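Local coordinates for Mll7089 protein (Mesorhizobium loti, PDB 2OZ8) that is of unknown function but belongs to the mandelate racemase group of the enolase superfamily and is probably a magnesium-dependent hydro-lyase, at residues A[297-302]-A[321-326]; A[47-52]-A[348-353]; A[16-21]-A[373-378]; A[134-139]-A[315-320]. All coordinates share one frame; numbering follows the deposited sequence.

Contact 1: A[297-302]-A[321-326]; sequences NTFLEA and QNFDHL
Two phenyl rings carry the aromatic part of this contact. Phe299 and Phe323 form an offset stack, their centroids 4.2 Å apart and their planes 15° from parallel. Phe299 slides its CE1 under the rim of the other ring, where it lies 3.3 Å from CE2 of Phe323. The far face of Phe323 is covered over its centre by CB of Gln321, so this ring is sandwiched between its own loop and the facing one. CG of Phe299 stands anti to the backbone N (chi1 -156°), which brings the ring across to Phe323.

Apolar contacts extend the stack. CD1 of Leu326 comes in the plane of the Phe299 ring, at its edge, 3.9 Å from CZ. Leu300 lays CD2 against CB of Phe323 at 3.6 Å.

Polar groups are joined through water. Water 1 lies in plane at the edge of the Phe323 ring and accepts from Gln321 NE2 (2.8 Å), while its link to Thr298 O is weak. Water 2 donates to both Glu301 OE1 and Asp324 OD1, a bridge that would ease the repulsion between two like charges; Asp324 OD2 has its own salt bridge with Arg377.

Both loops follow barrel strands, 293-295 and 313-318, at their C-terminal ends. Phe299 also meets the ring of Phe49, and Phe323 touches Phe15 and Val31, all from the antiparallel sheet. Such an aromatic layer between strand-end loops of the barrel and the capping domain fits the enolase superfamily, whose active sites lie at this interface.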
loop_
_atom_site.group_PDB
_atom_site.type_symbol
_atom_site.label_atom_id
_atom_site.label_comp_id
_atom_site.label_asym_id
_atom_site.label_seq_id
_atom_site.Cartn_x
_atom_site.Cartn_y
_atom_site.Cartn_z
ATOM N N ASN A 297 -15.062 28.807 15.934
ATOM C CA ASN A 297 -15.803 30.055 15.887
ATOM C C ASN A 297 -16.814 30.022 14.776
ATOM O O ASN A 297 -16.458 29.732 13.641
ATOM C CB ASN A 297 -14.886 31.250 15.699
ATOM C CG ASN A 297 -14.124 31.562 16.940
ATOM O OD1 ASN A 297 -12.905 31.763 16.904
ATOM N ND2 ASN A 297 -14.824 31.576 18.067
ATOM N N THR A 298 -18.076 30.238 15.144
ATOM C CA THR A 298 -19.103 30.576 14.186
ATOM C C THR A 298 -19.588 31.985 14.523
ATOM O O THR A 298 -19.614 32.381 15.692
ATOM C CB THR A 298 -20.217 29.497 14.106
ATOM O OG1 THR A 298 -20.869 29.285 15.378
ATOM C CG2 THR A 298 -19.600 28.154 13.637
ATOM N N PHE A 299 -19.898 32.779 13.507
ATOM C CA PHE A 299 -20.394 34.129 13.753
ATOM C C PHE A 299 -21.621 34.105 14.645
ATOM O O PHE A 299 -22.612 33.501 14.308
ATOM C CB PHE A 299 -20.659 34.912 12.457
ATOM C CG PHE A 299 -20.605 36.389 12.658
ATOM C CD1 PHE A 299 -19.434 37.087 12.412
ATOM C CD2 PHE A 299 -21.704 37.082 13.173
ATOM C CE1 PHE A 299 -19.364 38.456 12.634
ATOM C CE2 PHE A 299 -21.650 38.459 13.386
ATOM C CZ PHE A 299 -20.481 39.145 13.126
ATOM N N LEU A 300 -21.502 34.748 15.804
ATOM C CA LEU A 300 -22.535 34.821 16.821
ATOM C C LEU A 300 -22.998 33.492 17.384
ATOM O O LEU A 300 -24.085 33.403 17.938
ATOM C CB LEU A 300 -23.737 35.704 16.371
ATOM C CG LEU A 300 -23.463 37.199 16.537
ATOM C CD1 LEU A 300 -24.608 38.047 16.007
ATOM C CD2 LEU A 300 -23.162 37.543 17.986
ATOM N N GLU A 301 -22.150 32.477 17.267
ATOM C CA GLU A 301 -22.310 31.179 17.942
ATOM C C GLU A 301 -23.517 30.400 17.419
ATOM O O GLU A 301 -24.049 29.536 18.098
ATOM C CB GLU A 301 -22.333 31.333 19.479
ATOM C CG GLU A 301 -20.981 31.674 20.124
ATOM C CD GLU A 301 -20.430 33.004 19.650
ATOM O OE1 GLU A 301 -21.119 34.043 19.840
ATOM O OE2 GLU A 301 -19.321 33.017 19.043
ATOM N N ALA A 302 -23.927 30.702 16.197
ATOM C CA ALA A 302 -24.892 29.897 15.470
ATOM C C ALA A 302 -24.600 28.365 15.517
ATOM O O ALA A 302 -25.536 27.532 15.621
ATOM C CB ALA A 302 -24.966 30.390 14.019
ATOM N N GLN A 321 -15.593 37.975 20.916
ATOM C CA GLN A 321 -15.637 39.073 19.922
ATOM C C GLN A 321 -16.771 40.127 20.215
ATOM O O GLN A 321 -17.776 39.807 20.872
ATOM C CB GLN A 321 -15.699 38.497 18.512
ATOM C CG GLN A 321 -14.391 37.805 18.103
ATOM C CD GLN A 321 -14.540 36.920 16.895
ATOM O OE1 GLN A 321 -13.866 37.130 15.885
ATOM N NE2 GLN A 321 -15.433 35.910 16.987
ATOM N N ASN A 322 -16.574 41.384 19.811
ATOM C CA ASN A 322 -17.581 42.427 20.089
ATOM C C ASN A 322 -18.640 42.399 18.994
ATOM O O ASN A 322 -18.629 43.247 18.117
ATOM C CB ASN A 322 -16.971 43.821 20.213
ATOM C CG ASN A 322 -16.310 44.295 18.913
ATOM O OD1 ASN A 322 -15.775 43.476 18.157
ATOM N ND2 ASN A 322 -16.337 45.624 18.649
ATOM N N PHE A 323 -19.553 41.432 19.077
ATOM C CA PHE A 323 -20.549 41.135 18.022
ATOM C C PHE A 323 -21.990 41.229 18.536
ATOM O O PHE A 323 -22.902 41.296 17.767
ATOM C CB PHE A 323 -20.356 39.693 17.452
ATOM C CG PHE A 323 -19.103 39.491 16.621
ATOM C CD1 PHE A 323 -18.307 40.558 16.227
ATOM C CD2 PHE A 323 -18.737 38.214 16.207
ATOM C CE1 PHE A 323 -17.125 40.350 15.432
ATOM C CE2 PHE A 323 -17.596 37.995 15.431
ATOM C CZ PHE A 323 -16.796 39.070 15.025
ATOM N N ASP A 324 -22.195 41.209 19.835
ATOM C CA ASP A 324 -23.521 40.957 20.377
ATOM C C ASP A 324 -24.524 42.070 20.047
ATOM O O ASP A 324 -25.736 41.827 19.961
ATOM C CB ASP A 324 -23.436 40.740 21.901
ATOM C CG ASP A 324 -22.755 39.418 22.291
ATOM O OD1 ASP A 324 -22.144 38.703 21.436
ATOM O OD2 ASP A 324 -22.838 39.076 23.480
ATOM N N HIS A 325 -24.026 43.291 19.872
ATOM C CA HIS A 325 -24.873 44.425 19.615
ATOM C C HIS A 325 -25.691 44.263 18.312
ATOM O O HIS A 325 -26.726 44.959 18.096
ATOM C CB HIS A 325 -24.035 45.701 19.576
ATOM C CG HIS A 325 -23.071 45.737 18.444
ATOM N ND1 HIS A 325 -21.937 44.949 18.404
ATOM C CD2 HIS A 325 -23.075 46.460 17.296
ATOM C CE1 HIS A 325 -21.286 45.186 17.282
ATOM N NE2 HIS A 325 -21.955 46.099 16.592
ATOM N N LEU A 326 -25.257 43.345 17.460
ATOM C CA LEU A 326 -25.908 43.175 16.198
ATOM C C LEU A 326 -27.219 42.394 16.294
ATOM O O LEU A 326 -28.023 42.454 15.362
ATOM C CB LEU A 326 -24.975 42.539 15.179
ATOM C CG LEU A 326 -23.692 43.206 14.688
ATOM C CD1 LEU A 326 -22.838 42.178 13.944
ATOM C CD2 LEU A 326 -23.901 44.438 13.819
HETATM O O HOH W 1 -16.883 34.222 15.215
HETATM O O HOH W 2 -22.648 35.631 21.327
#

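Contact 2: A[47-52]-A[348-353]; sequences LGFIQT and LVLSEK
Leu47 points its side chain from strand 45-52 straight at the extended chain of 348-351. Its CG stands anti to the backbone N (chi1 166°), and the fork divides the work between its two methyls. CD2 lies against the backbone itself, 3.3 Å from Leu348 O and 3.8 Å from Leu350 N, so it spans the peptides on both sides of Val349, whose own side chain is directed away. CD1 meets CD1 of Leu350 tip to tip at 4.2 Å, the two side chains crossing at about a right angle. Leu350 in turn reaches Phe49, two residues on along the same strand as Leu47, with CD1 4.3 Å from CE1 of the ring in an oblique approach. In the fold, this joins the antiparallel sheet of the capping domain, where strand 45-52 pairs with 27-40, to the segment that leads back from the barrel region into helix 352-357. Ser351 is the N-cap of that helix, its OG accepting from Ala354 N. Leu348 offers its CB to CD2 of Leu47 from 4.3 Å, and beyond this pair its side chain touches Leu300. The backbone of Leu47 is tied separately, its N to Asp112 and its O to His346.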
loop_
_atom_site.group_PDB
_atom_site.type_symbol
_atom_site.label_atom_id
_atom_site.label_comp_id
_atom_site.label_asym_id
_atom_site.label_seq_id
_atom_site.Cartn_x
_atom_site.Cartn_y
_atom_site.Cartn_z
ATOM N N LEU A 47 -31.765 34.219 8.837
ATOM C CA LEU A 47 -30.619 35.071 8.910
ATOM C C LEU A 47 -29.276 34.273 8.870
ATOM O O LEU A 47 -29.116 33.249 9.545
ATOM C CB LEU A 47 -30.767 35.923 10.178
ATOM C CG LEU A 47 -29.572 36.701 10.723
ATOM C CD1 LEU A 47 -29.307 37.958 9.874
ATOM C CD2 LEU A 47 -29.772 37.008 12.246
ATOM N N GLY A 48 -28.320 34.753 8.083
ATOM C CA GLY A 48 -26.934 34.333 8.244
ATOM C C GLY A 48 -25.962 35.443 7.888
ATOM O O GLY A 48 -26.380 36.488 7.411
ATOM N N PHE A 49 -24.667 35.175 8.074
ATOM C CA PHE A 49 -23.577 36.153 8.050
ATOM C C PHE A 49 -22.484 35.916 7.057
ATOM O O PHE A 49 -21.885 34.837 7.014
ATOM C CB PHE A 49 -22.980 36.271 9.451
ATOM C CG PHE A 49 -23.984 36.776 10.456
ATOM C CD1 PHE A 49 -24.318 38.116 10.500
ATOM C CD2 PHE A 49 -24.643 35.906 11.290
ATOM C CE1 PHE A 49 -25.269 38.561 11.403
ATOM C CE2 PHE A 49 -25.598 36.364 12.206
ATOM C CZ PHE A 49 -25.904 37.646 12.269
ATOM N N ILE A 50 -22.192 36.961 6.282
ATOM C CA ILE A 50 -21.201 36.883 5.231
ATOM C C ILE A 50 -20.018 37.613 5.798
ATOM O O ILE A 50 -20.018 38.812 5.874
ATOM C CB ILE A 50 -21.723 37.561 3.930
ATOM C CG1 ILE A 50 -23.003 36.895 3.448
ATOM C CG2 ILE A 50 -20.677 37.589 2.869
ATOM C CD1 ILE A 50 -23.865 37.800 2.576
ATOM N N GLN A 51 -19.013 36.883 6.251
ATOM C CA GLN A 51 -17.883 37.519 6.863
ATOM C C GLN A 51 -16.660 37.437 5.956
ATOM O O GLN A 51 -16.411 36.422 5.352
ATOM C CB GLN A 51 -17.628 36.915 8.229
ATOM C CG GLN A 51 -16.554 37.699 9.002
ATOM C CD GLN A 51 -16.232 37.119 10.334
ATOM O OE1 GLN A 51 -16.593 35.973 10.629
ATOM N NE2 GLN A 51 -15.515 37.910 11.165
ATOM N N THR A 52 -15.944 38.541 5.786
ATOM C CA THR A 52 -14.632 38.450 5.148
ATOM C C THR A 52 -13.553 38.688 6.174
ATOM O O THR A 52 -13.696 39.502 7.083
ATOM C CB THR A 52 -14.414 39.342 3.909
ATOM O OG1 THR A 52 -14.596 40.723 4.237
ATOM C CG2 THR A 52 -15.320 38.930 2.730
ATOM N N LEU A 348 -31.150 33.611 16.530
ATOM C CA LEU A 348 -30.495 34.903 16.345
ATOM C C LEU A 348 -31.374 35.745 15.449
ATOM O O LEU A 348 -31.768 35.333 14.350
ATOM C CB LEU A 348 -29.043 34.796 15.840
ATOM C CG LEU A 348 -28.057 33.983 16.714
ATOM C CD1 LEU A 348 -26.796 33.629 15.921
ATOM C CD2 LEU A 348 -27.704 34.639 18.131
ATOM N N VAL A 349 -31.718 36.928 15.954
ATOM C CA VAL A 349 -32.510 37.900 15.179
ATOM C C VAL A 349 -31.811 39.225 15.202
ATOM O O VAL A 349 -31.454 39.704 16.249
ATOM C CB VAL A 349 -33.978 38.081 15.731
ATOM C CG1 VAL A 349 -34.719 39.128 14.887
ATOM C CG2 VAL A 349 -34.738 36.764 15.754
ATOM N N LEU A 350 -31.639 39.814 14.039
ATOM C CA LEU A 350 -30.897 41.046 13.877
ATOM C C LEU A 350 -31.534 42.191 14.676
ATOM O O LEU A 350 -32.764 42.289 14.759
ATOM C CB LEU A 350 -30.886 41.382 12.412
ATOM C CG LEU A 350 -29.705 42.125 11.838
ATOM C CD1 LEU A 350 -28.435 41.364 12.084
ATOM C CD2 LEU A 350 -30.001 42.259 10.352
ATOM N N SER A 351 -30.723 43.028 15.303
ATOM C CA SER A 351 -31.263 44.102 16.121
ATOM C C SER A 351 -31.630 45.271 15.206
ATOM O O SER A 351 -30.827 45.731 14.403
ATOM C CB SER A 351 -30.248 44.490 17.176
ATOM O OG SER A 351 -30.383 45.823 17.622
ATOM N N GLU A 352 -32.868 45.726 15.290
ATOM C CA GLU A 352 -33.293 46.860 14.456
ATOM C C GLU A 352 -32.536 48.140 14.825
ATOM O O GLU A 352 -32.120 48.896 13.933
ATOM C CB GLU A 352 -34.826 47.026 14.437
ATOM C CG GLU A 352 -35.558 45.781 13.832
ATOM C CD GLU A 352 -35.246 45.507 12.342
ATOM O OE1 GLU A 352 -34.931 46.469 11.613
ATOM O OE2 GLU A 352 -35.349 44.333 11.885
ATOM N N LYS A 353 -32.299 48.340 16.121
ATOM C CA LYS A 353 -31.460 49.453 16.538
ATOM C C LYS A 353 -30.102 49.338 15.870
ATOM O O LYS A 353 -29.574 50.330 15.344
ATOM C CB LYS A 353 -31.295 49.505 18.054
ATOM C CG LYS A 353 -32.567 49.915 18.813
ATOM C CD LYS A 353 -32.435 49.701 20.357
ATOM C CE LYS A 353 -33.837 49.735 21.044
ATOM N NZ LYS A 353 -33.855 48.993 22.352
#

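Contact 3: A[16-21]-A[373-378]; sequences ARDRVI and PENPRL
The carboxylate of Asp18 is approached from above its plane: Asn375 ND2 donates to OD2 at 3.0 Å from a direction 46° out of the plane, while OD2 lies nearly in the amide plane of Asn375. Carboxylate and amide are accordingly turned 60° against each other. With an N-H...O angle of 150°, this is the sole hydrogen bond between 16-21 and 373-378. Asp18 has its CG in the crowded position between backbone N and carbonyl carbon, and the acid faces the loop.

The other end of the amide folds the loop on itself. Asn375 OD1 accepts from Arg377 N at 3.1 Å, an Asx turn laid over the type I beta turn from Asn375 to Leu378, in which Leu378 N bonds to Asn375 O. ND2 also donates to Phe320 O, so the amide grips three partners. An alanine here would remove all three bonds and would probably loosen both the turn and its hold on Asp18.

Leu378, the last residue of the turn, sets CD1 3.6 Å from Asp18 OD2 and 3.7 Å from Arg19 NE. Arg19, bent at chi3, crosses Leu378 at about a right angle; its guanidinium end is held by Ser319 O. At the far end Pro373 CD rests 3.4 Å from Ala16 O, and Asn322 ND2 bonds to the carbonyls of both residues.

The C-terminal tail is thus laid along the corner between strands 5-17 and 20-22 of the antiparallel sheet, while Arg19 and Leu378 both touch Leu152 on barrel helix 146-158.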
loop_
_atom_site.group_PDB
_atom_site.type_symbol
_atom_site.label_atom_id
_atom_site.label_comp_id
_atom_site.label_asym_id
_atom_site.label_seq_id
_atom_site.Cartn_x
_atom_site.Cartn_y
_atom_site.Cartn_z
ATOM N N ALA A 16 -14.582 48.716 13.915
ATOM C CA ALA A 16 -13.379 48.435 14.712
ATOM C C ALA A 16 -13.675 47.402 15.777
ATOM O O ALA A 16 -14.805 47.340 16.315
ATOM C CB ALA A 16 -12.829 49.722 15.370
ATOM N N ARG A 17 -12.656 46.586 16.062
ATOM C CA ARG A 17 -12.698 45.627 17.167
ATOM C C ARG A 17 -12.271 46.307 18.457
ATOM O O ARG A 17 -11.637 47.351 18.423
ATOM C CB ARG A 17 -11.773 44.438 16.883
ATOM C CG ARG A 17 -12.332 43.488 15.839
ATOM C CD ARG A 17 -11.324 42.379 15.514
ATOM N NE ARG A 17 -11.776 41.557 14.396
ATOM C CZ ARG A 17 -12.490 40.446 14.528
ATOM N NH1 ARG A 17 -12.860 40.007 15.732
ATOM N NH2 ARG A 17 -12.843 39.769 13.450
ATOM N N ASP A 18 -12.612 45.687 19.582
ATOM C CA ASP A 18 -12.148 46.129 20.893
ATOM C C ASP A 18 -10.701 45.734 21.263
ATOM O O ASP A 18 -10.136 46.300 22.188
ATOM C CB ASP A 18 -13.139 45.703 21.986
ATOM C CG ASP A 18 -13.231 44.187 22.172
ATOM O OD1 ASP A 18 -13.096 43.378 21.186
ATOM O OD2 ASP A 18 -13.453 43.807 23.360
ATOM N N ARG A 19 -10.108 44.793 20.531
ATOM C CA ARG A 19 -8.728 44.356 20.731
ATOM C C ARG A 19 -8.225 43.854 19.388
ATOM O O ARG A 19 -9.033 43.531 18.510
ATOM C CB ARG A 19 -8.679 43.199 21.743
ATOM C CG ARG A 19 -9.160 41.861 21.196
ATOM C CD ARG A 19 -9.242 40.740 22.235
ATOM N NE ARG A 19 -10.592 40.166 22.229
ATOM C CZ ARG A 19 -10.949 38.925 21.951
ATOM N NH1 ARG A 19 -10.112 37.944 21.694
ATOM N NH2 ARG A 19 -12.217 38.658 22.010
ATOM N N VAL A 20 -6.910 43.744 19.231
ATOM C CA VAL A 20 -6.359 43.046 18.067
ATOM C C VAL A 20 -6.554 41.544 18.233
ATOM O O VAL A 20 -6.306 40.996 19.339
ATOM C CB VAL A 20 -4.837 43.367 17.814
ATOM C CG1 VAL A 20 -4.322 42.644 16.557
ATOM C CG2 VAL A 20 -4.638 44.858 17.594
ATOM N N ILE A 21 -7.034 40.898 17.153
ATOM C CA ILE A 21 -7.105 39.434 17.097
ATOM C C ILE A 21 -6.103 38.883 16.097
ATOM O O ILE A 21 -5.691 39.568 15.190
ATOM C CB ILE A 21 -8.512 38.855 16.740
ATOM C CG1 ILE A 21 -8.868 39.115 15.269
ATOM C CG2 ILE A 21 -9.538 39.281 17.758
ATOM C CD1 ILE A 21 -9.995 38.284 14.747
ATOM N N PRO A 373 -17.742 49.145 18.576
ATOM C CA PRO A 373 -18.884 48.839 19.468
ATOM C C PRO A 373 -18.394 48.321 20.814
ATOM O O PRO A 373 -17.381 47.608 20.878
ATOM C CB PRO A 373 -19.627 47.742 18.731
ATOM C CG PRO A 373 -19.210 47.847 17.342
ATOM C CD PRO A 373 -17.896 48.544 17.236
ATOM N N GLU A 374 -19.083 48.679 21.889
ATOM C CA GLU A 374 -18.667 48.249 23.239
ATOM C C GLU A 374 -18.791 46.714 23.351
ATOM O O GLU A 374 -19.592 46.110 22.653
ATOM C CB GLU A 374 -19.448 49.008 24.350
ATOM C CG GLU A 374 -18.956 50.480 24.518
ATOM C CD GLU A 374 -19.791 51.383 25.508
ATOM O OE1 GLU A 374 -19.500 52.621 25.561
ATOM O OE2 GLU A 374 -20.694 50.871 26.232
ATOM N N ASN A 375 -17.968 46.102 24.192
ATOM C CA ASN A 375 -17.937 44.655 24.344
ATOM C C ASN A 375 -18.175 44.207 25.785
ATOM O O ASN A 375 -17.226 44.000 26.555
ATOM C CB ASN A 375 -16.649 44.032 23.789
ATOM C CG ASN A 375 -16.750 42.490 23.672
ATOM O OD1 ASN A 375 -17.786 41.893 24.004
ATOM N ND2 ASN A 375 -15.670 41.848 23.219
ATOM N N PRO A 376 -19.448 44.023 26.135
ATOM C CA PRO A 376 -19.841 43.590 27.455
ATOM C C PRO A 376 -19.376 42.165 27.828
ATOM O O PRO A 376 -19.555 41.740 28.977
ATOM C CB PRO A 376 -21.381 43.677 27.425
ATOM C CG PRO A 376 -21.785 43.744 25.972
ATOM C CD PRO A 376 -20.582 44.231 25.209
ATOM N N ARG A 377 -18.786 41.443 26.876
ATOM C CA ARG A 377 -18.408 40.025 27.080
ATOM C C ARG A 377 -16.992 39.981 27.647
ATOM O O ARG A 377 -16.510 38.938 28.093
ATOM C CB ARG A 377 -18.507 39.201 25.758
ATOM C CG ARG A 377 -19.940 39.059 25.178
ATOM C CD ARG A 377 -20.981 38.348 26.100
ATOM N NE ARG A 377 -20.713 36.929 26.318
ATOM C CZ ARG A 377 -21.029 35.944 25.465
ATOM N NH1 ARG A 377 -20.741 34.691 25.777
ATOM N NH2 ARG A 377 -21.626 36.185 24.300
ATOM N N LEU A 378 -16.346 41.140 27.580
ATOM C CA LEU A 378 -15.055 41.399 28.179
ATOM C C LEU A 378 -15.133 42.514 29.270
ATOM O O LEU A 378 -16.112 43.276 29.330
ATOM C CB LEU A 378 -14.070 41.762 27.076
ATOM C CG LEU A 378 -13.345 40.609 26.359
ATOM C CD1 LEU A 378 -12.281 41.151 25.414
ATOM C CD2 LEU A 378 -12.654 39.680 27.349
#

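Contact 4: A[134-139]-A[315-320]; sequences KAYASG and WLEYSF
Strands 134-138 and 315-318 run parallel, 37° apart, and their backbones are tightly laced. Leu316 N donates to Lys134 O, Tyr136 N to Leu316 O, Tyr318 N to Tyr136 O and Ser138 N to Tyr318 O, all between 2.9 and 3.1 Å. This pairing of the first and last barrel strands closes the ring of the (beta/alpha) barrel.

On the inward face, Tyr136 lies across Glu317: CA of Glu317 sits over the ring, 3.9 Å from its centroid, and OH reaches Glu317 CB at 3.3 Å. Tyr136 has its CG in the crowded position (chi1 63°), which lays the ring along the neighbouring strand. A leucine here would remove the flat face over Glu317 CA and the hydroxyl with its weak bond to Lys165, and would probably leave Glu317 less well covered and less firmly placed. On the outward face the packing is smaller: Ala137 CB meets the edge of the Phe320 ring in plane, 3.7 Å from CE2, beneath helix 146-158.

The solvent side is at Lys134, the partly exposed residue of the pairing. Its CB rides over the six-membered ring of Trp315, 3.9 Å from the centroid, in a CH-pi contact, and the chain then bends at chi3 to carry NZ to a salt bridge with Glu314.

Toward the C-terminal end the chemistry turns polar. Ser138 OG donates to the anti lone pair of Glu317 OE2 at 2.7 Å; Lys165 pairs with the same oxygen, and Asn297 N bonds to OE1. So many donors would favour an ionised Glu317, both of whose carboxylate oxygens are bonded, inside the barrel.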
loop_
_atom_site.group_PDB
_atom_site.type_symbol
_atom_site.label_atom_id
_atom_site.label_comp_id
_atom_site.label_asym_id
_atom_site.label_seq_id
_atom_site.Cartn_x
_atom_site.Cartn_y
_atom_site.Cartn_z
ATOM N N LYS A 134 -20.171 22.115 26.183
ATOM C CA LYS A 134 -19.036 22.852 26.765
ATOM C C LYS A 134 -18.433 23.861 25.820
ATOM O O LYS A 134 -18.232 23.599 24.609
ATOM C CB LYS A 134 -17.936 21.876 27.135
ATOM C CG LYS A 134 -18.404 20.845 28.144
ATOM C CD LYS A 134 -17.237 20.031 28.668
ATOM C CE LYS A 134 -17.351 18.645 28.191
ATOM N NZ LYS A 134 -16.360 17.830 28.939
ATOM N N ALA A 135 -18.078 25.003 26.381
ATOM C CA ALA A 135 -17.492 26.056 25.589
ATOM C C ALA A 135 -16.085 26.293 26.132
ATOM O O ALA A 135 -15.870 26.204 27.322
ATOM C CB ALA A 135 -18.371 27.336 25.685
ATOM N N TYR A 136 -15.116 26.553 25.265
ATOM C CA TYR A 136 -13.793 26.863 25.752
ATOM C C TYR A 136 -13.471 28.283 25.368
ATOM O O TYR A 136 -14.044 28.810 24.427
ATOM C CB TYR A 136 -12.731 25.880 25.250
ATOM C CG TYR A 136 -12.514 25.833 23.761
ATOM C CD1 TYR A 136 -11.572 26.638 23.175
ATOM C CD2 TYR A 136 -13.192 24.940 22.963
ATOM C CE1 TYR A 136 -11.308 26.570 21.825
ATOM C CE2 TYR A 136 -12.944 24.843 21.579
ATOM C CZ TYR A 136 -11.996 25.674 21.031
ATOM O OH TYR A 136 -11.698 25.694 19.697
ATOM N N ALA A 137 -12.596 28.907 26.137
ATOM C CA ALA A 137 -12.311 30.304 25.949
ATOM C C ALA A 137 -11.102 30.392 25.029
ATOM O O ALA A 137 -10.106 29.783 25.305
ATOM C CB ALA A 137 -12.012 30.962 27.293
ATOM N N SER A 138 -11.211 31.173 23.967
ATOM C CA SER A 138 -10.216 31.248 22.933
ATOM C C SER A 138 -9.831 32.697 22.693
ATOM O O SER A 138 -10.644 33.525 22.334
ATOM C CB SER A 138 -10.785 30.606 21.687
ATOM O OG SER A 138 -9.928 30.742 20.598
ATOM N N GLY A 139 -8.570 32.997 22.877
ATOM C CA GLY A 139 -8.112 34.364 22.972
ATOM C C GLY A 139 -7.811 35.019 21.653
ATOM O O GLY A 139 -7.934 36.229 21.559
ATOM N N TRP A 315 -17.009 20.020 22.330
ATOM C CA TRP A 315 -16.473 21.395 22.501
ATOM C C TRP A 315 -16.851 22.395 21.416
ATOM O O TRP A 315 -16.855 22.098 20.231
ATOM C CB TRP A 315 -14.959 21.414 22.657
ATOM C CG TRP A 315 -14.431 20.722 23.860
ATOM C CD1 TRP A 315 -13.876 19.475 23.914
ATOM C CD2 TRP A 315 -14.342 21.278 25.209
ATOM N NE1 TRP A 315 -13.480 19.197 25.231
ATOM C CE2 TRP A 315 -13.754 20.281 26.038
ATOM C CE3 TRP A 315 -14.715 22.510 25.785
ATOM C CZ2 TRP A 315 -13.502 20.492 27.431
ATOM C CZ3 TRP A 315 -14.519 22.705 27.176
ATOM C CH2 TRP A 315 -13.896 21.698 27.978
ATOM N N LEU A 316 -17.155 23.597 21.845
ATOM C CA LEU A 316 -17.457 24.711 20.953
ATOM C C LEU A 316 -16.554 25.913 21.306
ATOM O O LEU A 316 -16.392 26.245 22.475
ATOM C CB LEU A 316 -18.959 25.100 21.062
ATOM C CG LEU A 316 -19.322 26.425 20.384
ATOM C CD1 LEU A 316 -20.734 26.435 19.952
ATOM C CD2 LEU A 316 -19.034 27.605 21.396
ATOM N N GLU A 317 -15.969 26.536 20.297
ATOM C CA GLU A 317 -15.078 27.662 20.500
ATOM C C GLU A 317 -15.823 28.975 20.756
ATOM O O GLU A 317 -16.737 29.342 19.991
ATOM C CB GLU A 317 -14.156 27.821 19.277
ATOM C CG GLU A 317 -13.056 28.864 19.472
ATOM C CD GLU A 317 -12.114 28.949 18.344
ATOM O OE1 GLU A 317 -12.445 28.397 17.283
ATOM O OE2 GLU A 317 -11.049 29.572 18.485
ATOM N N TYR A 318 -15.405 29.710 21.787
ATOM C CA TYR A 318 -15.908 31.090 21.996
ATOM C C TYR A 318 -14.752 32.094 22.199
ATOM O O TYR A 318 -13.861 31.850 23.003
ATOM C CB TYR A 318 -16.928 31.172 23.151
ATOM C CG TYR A 318 -17.462 32.578 23.298
ATOM C CD1 TYR A 318 -18.370 33.105 22.374
ATOM C CD2 TYR A 318 -16.982 33.412 24.311
ATOM C CE1 TYR A 318 -18.794 34.429 22.458
ATOM C CE2 TYR A 318 -17.394 34.752 24.415
ATOM C CZ TYR A 318 -18.303 35.232 23.501
ATOM O OH TYR A 318 -18.684 36.516 23.624
ATOM N N SER A 319 -14.792 33.223 21.498
ATOM C CA SER A 319 -13.621 34.096 21.373
ATOM C C SER A 319 -13.823 35.538 21.863
ATOM O O SER A 319 -13.008 36.404 21.615
ATOM C CB SER A 319 -13.122 34.093 19.942
ATOM O OG SER A 319 -12.548 32.831 19.609
ATOM N N PHE A 320 -14.933 35.775 22.561
ATOM C CA PHE A 320 -15.193 37.072 23.160
ATOM C C PHE A 320 -15.181 38.218 22.154
ATOM O O PHE A 320 -14.830 39.321 22.516
ATOM C CB PHE A 320 -14.216 37.337 24.339
ATOM C CG PHE A 320 -14.273 36.276 25.380
ATOM C CD1 PHE A 320 -15.147 36.384 26.433
ATOM C CD2 PHE A 320 -13.459 35.124 25.284
ATOM C CE1 PHE A 320 -15.229 35.407 27.377
ATOM C CE2 PHE A 320 -13.544 34.115 26.245
ATOM C CZ PHE A 320 -14.442 34.253 27.273
#

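How the contacts relate
Contact 4 closes the barrel, contact 1 joins loops at the C-terminal ends of two barrel strands, and contacts 2 and 3 fasten later segments to the antiparallel sheet. Contact 1 lies between the others, its centre about 9 Å from that of contact 2, about 11 Å from contact 3 and about 12 Å from contact 4, and touches all three. Segment 321-326 directly continues 315-320. Contacts 2 and 4 are the farthest apart, about 20 Å between centres, and do not touch. Along the chain, contact 3 spans nearly everything, contact 2 is nested in it, and contacts 1 and 4 lie within both and interleave. Together they tie the capping domain, the barrel and the C-terminal tail to one another.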